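Local atomic coordinates of BamaA.19900.a (Balamuthia mandrillaris, PDB entry 6VZZ), a protein that probably phosphorylates glucose to glucose 6-phosphate, as a glucokinase of the actin-like ATPase superfamily, and holds beta-D-glucopyranose in a cleft. Residues 41-46 / 97-102; 148-153 / 379-384. All coordinates share one frame; numbering follows the deposited sequence.

Interaction 1 (41-46 / 97-102); sequences VDIGGT and ACLAGA. With BGC (beta-D-glucopyranose), chain B.
Val-41 sets CG1 anti to its backbone N (chi1 -173°), which places CG2 beside that N. Leu-99 sets CG anti to its carbonyl carbon (chi1 -56°). The two side chains then lie next to each other and point the same way. Val-41 CG2 meets Leu-99 CD2 at 3.8 Å. Ile-43 CD1 meets the same Leu-99 CD2 at 4.0 Å, the two side chains crossing at an angle. Phe-79 of helix 72-90 touches all three residues and covers this apolar face. Leu-75 also packs on Ile-43.

The backbones run parallel. Val-41 N donates to Cys-98 O (3.0 Å). Val-41 O accepts from Ala-100 N at 2.7 Å. Ile-43 N donates to Ala-100 O at 2.8 Å, and Ala-102 N gives a weak bond to Ile-43 O. Gly-101 lies opposite Ile-43, and its CA also approaches Ile-43 O. Asp-42 and Ala-100 point to the other face of the sheet, where helix 380-389 packs on Asp-42 and Cys-98.

Past the strand ends Ala-102 keeps the contact through its methyl. Its CB turns toward the first segment, 3.5 Å from Ile-43 O, and also lies against Gly-44 CA and Gly-45 N. The same methyl comes 3.3 Å from O6 of the glucose. Asp-146, Glu-218 and Glu-258 are among the residues that hydrogen-bond the sugar. Thr-46 OG1, beyond the glycines, bonds to Thr-193 OG1.

These are neighbouring parallel strands of the five-stranded sheet of an actin-like ATPase fold. The sequence DIGGT at 42-46 matches the first phosphate motif of that superfamily, a turn that in relatives meets the phosphates of ATP.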
# COMPACT_ATOMS: atom_id res chain seq x y z
N VAL A 41 13.33 21.92 6.50
CA VAL A 41 13.02 21.58 7.89
C VAL A 41 12.63 20.11 7.97
O VAL A 41 11.83 19.63 7.16
CB VAL A 41 11.90 22.46 8.47
CG1 VAL A 41 11.75 22.18 9.97
CG2 VAL A 41 12.21 23.91 8.23
N ASP A 42 13.19 19.41 8.96
CA ASP A 42 12.85 18.03 9.29
C ASP A 42 12.18 18.06 10.66
O ASP A 42 12.85 18.16 11.69
CB ASP A 42 14.11 17.16 9.29
CG ASP A 42 13.85 15.74 9.80
OD1 ASP A 42 12.67 15.32 9.88
OD2 ASP A 42 14.84 15.03 10.11
N ILE A 43 10.85 17.99 10.67
CA ILE A 43 10.09 17.99 11.92
C ILE A 43 9.83 16.53 12.29
O ILE A 43 8.95 15.88 11.73
CB ILE A 43 8.78 18.77 11.80
CG1 ILE A 43 9.06 20.23 11.45
CG2 ILE A 43 8.01 18.68 13.09
CD1 ILE A 43 7.80 21.05 11.19
N GLY A 44 10.62 16.02 13.24
CA GLY A 44 10.40 14.68 13.75
C GLY A 44 9.50 14.68 14.96
O GLY A 44 9.12 15.71 15.50
N GLY A 45 9.15 13.47 15.41
CA GLY A 45 8.30 13.35 16.57
C GLY A 45 8.96 13.78 17.87
O GLY A 45 8.26 14.07 18.84
N THR A 46 10.29 13.81 17.90
CA THR A 46 11.06 14.22 19.07
C THR A 46 11.94 15.43 18.80
O THR A 46 12.07 16.30 19.68
CB THR A 46 11.92 13.05 19.58
OG1 THR A 46 11.08 12.02 20.08
CG2 THR A 46 12.86 13.49 20.68
N ALA A 97 10.88 27.49 0.83
CA ALA A 97 11.00 26.68 2.03
C ALA A 97 10.15 25.43 1.88
O ALA A 97 9.12 25.43 1.20
CB ALA A 97 10.58 27.46 3.28
N CYS A 98 10.61 24.35 2.50
CA CYS A 98 9.84 23.12 2.58
C CYS A 98 10.05 22.50 3.95
O CYS A 98 11.19 22.36 4.41
CB CYS A 98 10.25 22.13 1.50
SG CYS A 98 9.46 20.52 1.70
N LEU A 99 8.95 22.13 4.61
CA LEU A 99 8.98 21.47 5.91
C LEU A 99 8.51 20.04 5.74
O LEU A 99 7.36 19.80 5.35
CB LEU A 99 8.10 22.21 6.91
CG LEU A 99 8.43 23.69 7.11
CD1 LEU A 99 7.47 24.53 6.32
CD2 LEU A 99 8.41 24.05 8.58
N ALA A 100 9.40 19.09 6.03
CA ALA A 100 9.07 17.67 6.00
C ALA A 100 8.77 17.23 7.43
O ALA A 100 9.68 17.16 8.26
CB ALA A 100 10.21 16.85 5.39
N GLY A 101 7.50 16.96 7.71
CA GLY A 101 7.07 16.68 9.06
C GLY A 101 6.52 15.29 9.27
O GLY A 101 6.03 14.66 8.34
N ALA A 102 6.60 14.80 10.51
CA ALA A 102 6.23 13.42 10.83
C ALA A 102 4.73 13.33 11.09
O ALA A 102 4.26 13.07 12.20
CB ALA A 102 7.04 12.94 12.03
C2 BGC B . 3.61 9.34 11.32
C3 BGC B . 4.18 9.41 9.92
C4 BGC B . 5.69 9.59 9.97
C5 BGC B . 6.30 8.49 10.84
C6 BGC B . 7.80 8.60 11.00
C1 BGC B . 4.32 8.24 12.10
O1 BGC B . 3.78 8.08 13.36
O2 BGC B . 2.21 9.09 11.27
O3 BGC B . 3.57 10.46 9.18
O4 BGC B . 6.24 9.49 8.67
O5 BGC B . 5.71 8.55 12.15
O6 BGC B . 8.19 9.91 11.35

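Interaction 2 (148-153 / 379-384); sequences EGTCYG and NLNLHG
Gly-149 O is approached by two groups. Gly-153 N gives it a hydrogen bond within helix 146-159 (3.0 Å). Gly-384 CA points a C-H at it from the other helix, at 3.2 Å and 162° at the hydrogen. This is a glycine-lined crossing of two helices, and it matches the paired connecting helices at the base of the cleft in actin-like ATPases. The axes of the two short segments pass 6.5 Å apart at 78°.

Gly-149, Gly-153 and Gly-384 have no side chains, so backbone meets backbone at the centre. Gly-384 CA also lies 3.5 Å from Gly-153 N. Tyr-152 packs its CB on Gly-384 CA, while its ring leads away. On the second helix, His-383 CB rests near Gly-153 CA.

The Leu-380 side chain runs over the first helix. Its CB faces Thr-150 CG2 at 4.2 Å, and its CD2 lies by the Gly-153 carbonyl carbon. Val-154 and Met-157 continue this apolar face. Thr-150 OG1 points at Asn-381 OD1, but the modelled separation is too short to trust. The same hydroxyl bonds to Asp-146 O.

Asn-379 is the N-cap of the second helix. His-383 ND1 donates to Asn-379 O at 3.2 Å, from above the carbonyl plane rather than on a lone pair.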
# COMPACT_ATOMS: atom_id res chain seq x y z
N GLU A 148 8.12 11.09 2.84
CA GLU A 148 8.07 11.68 1.51
C GLU A 148 9.33 12.49 1.23
O GLU A 148 9.88 12.45 0.12
CB GLU A 148 6.80 12.52 1.39
CG GLU A 148 6.68 13.36 0.14
CD GLU A 148 5.34 14.09 0.05
OE1 GLU A 148 4.63 14.18 1.08
OE2 GLU A 148 5.00 14.58 -1.06
N GLY A 149 9.82 13.23 2.23
CA GLY A 149 11.08 13.93 2.06
C GLY A 149 12.26 12.99 1.90
O GLY A 149 13.18 13.26 1.12
N THR A 150 12.26 11.87 2.64
CA THR A 150 13.32 10.88 2.49
C THR A 150 13.40 10.39 1.05
O THR A 150 14.49 10.30 0.47
CB THR A 150 13.07 9.69 3.43
OG1 THR A 150 13.03 10.14 4.79
CG2 THR A 150 14.15 8.65 3.27
N CYS A 151 12.25 10.09 0.45
CA CYS A 151 12.25 9.59 -0.91
C CYS A 151 12.85 10.60 -1.88
O CYS A 151 13.66 10.23 -2.75
CB CYS A 151 10.84 9.19 -1.32
SG CYS A 151 10.24 7.81 -0.33
N TYR A 152 12.49 11.88 -1.75
CA TYR A 152 13.09 12.88 -2.64
C TYR A 152 14.60 12.95 -2.43
O TYR A 152 15.36 13.10 -3.39
CB TYR A 152 12.45 14.25 -2.42
CG TYR A 152 11.07 14.35 -3.01
CD1 TYR A 152 10.87 14.32 -4.39
CD2 TYR A 152 9.95 14.47 -2.19
CE1 TYR A 152 9.60 14.42 -4.93
CE2 TYR A 152 8.68 14.55 -2.72
CZ TYR A 152 8.51 14.53 -4.09
OH TYR A 152 7.25 14.62 -4.62
N GLY A 153 15.04 12.81 -1.18
CA GLY A 153 16.47 12.73 -0.93
C GLY A 153 17.11 11.53 -1.60
O GLY A 153 18.16 11.65 -2.24
N ASN A 379 21.09 13.37 6.67
CA ASN A 379 19.68 13.66 6.90
C ASN A 379 19.01 13.71 5.53
O ASN A 379 18.99 14.74 4.86
CB ASN A 379 19.48 14.92 7.72
CG ASN A 379 18.14 14.94 8.42
OD1 ASN A 379 17.17 14.36 7.93
ND2 ASN A 379 18.06 15.58 9.58
N LEU A 380 18.50 12.57 5.10
CA LEU A 380 17.87 12.48 3.79
C LEU A 380 16.61 13.33 3.73
O LEU A 380 16.26 13.83 2.66
CB LEU A 380 17.56 11.02 3.46
CG LEU A 380 18.76 10.14 3.09
CD1 LEU A 380 18.37 8.67 3.06
CD2 LEU A 380 19.34 10.55 1.74
N ASN A 381 15.93 13.50 4.87
CA ASN A 381 14.75 14.36 4.91
C ASN A 381 15.09 15.79 4.53
O ASN A 381 14.35 16.43 3.77
CB ASN A 381 14.14 14.34 6.32
CG ASN A 381 13.68 12.96 6.72
OD1 ASN A 381 13.87 11.98 5.99
ND2 ASN A 381 13.08 12.86 7.91
N LEU A 382 16.21 16.31 5.05
CA LEU A 382 16.60 17.68 4.75
C LEU A 382 16.97 17.83 3.28
O LEU A 382 16.60 18.83 2.65
CB LEU A 382 17.76 18.11 5.64
CG LEU A 382 17.45 18.31 7.12
CD1 LEU A 382 18.73 18.63 7.85
CD2 LEU A 382 16.44 19.42 7.31
N HIS A 383 17.68 16.84 2.72
CA HIS A 383 17.97 16.87 1.29
C HIS A 383 16.68 16.91 0.48
O HIS A 383 16.55 17.70 -0.45
CB HIS A 383 18.82 15.66 0.88
CG HIS A 383 20.28 15.81 1.19
ND1 HIS A 383 20.87 15.22 2.29
CD2 HIS A 383 21.27 16.46 0.54
CE1 HIS A 383 22.16 15.51 2.31
NE2 HIS A 383 22.43 16.26 1.26
N GLY A 384 15.72 16.05 0.84
CA GLY A 384 14.46 16.02 0.13
C GLY A 384 13.70 17.32 0.25
O GLY A 384 13.24 17.88 -0.75

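In the fold
The centres of interactions 1 and 2 lie about 10 Å apart, and the two contacts touch. Asp-42 OD1 of interaction 1 receives a probable hydrogen bond from Asn-381 ND2 of interaction 2 at 3.2 Å. A weak bond joins Asp-42 OD2 to Asn-379 ND2. Leu-382 turns from the helix crossing to the sheet, where its CD2 comes 3.6 Å from Asp-42 N. Interaction 1 reaches the glucose through Ala-102. Interaction 2 lies behind it, with the Asn-381 side chain about 7 Å from the sugar. Helix 146-159 starts at Asp-146, which bonds the sugar, and leads from the five-stranded sheet toward strand 167-171 of the six-stranded sheet.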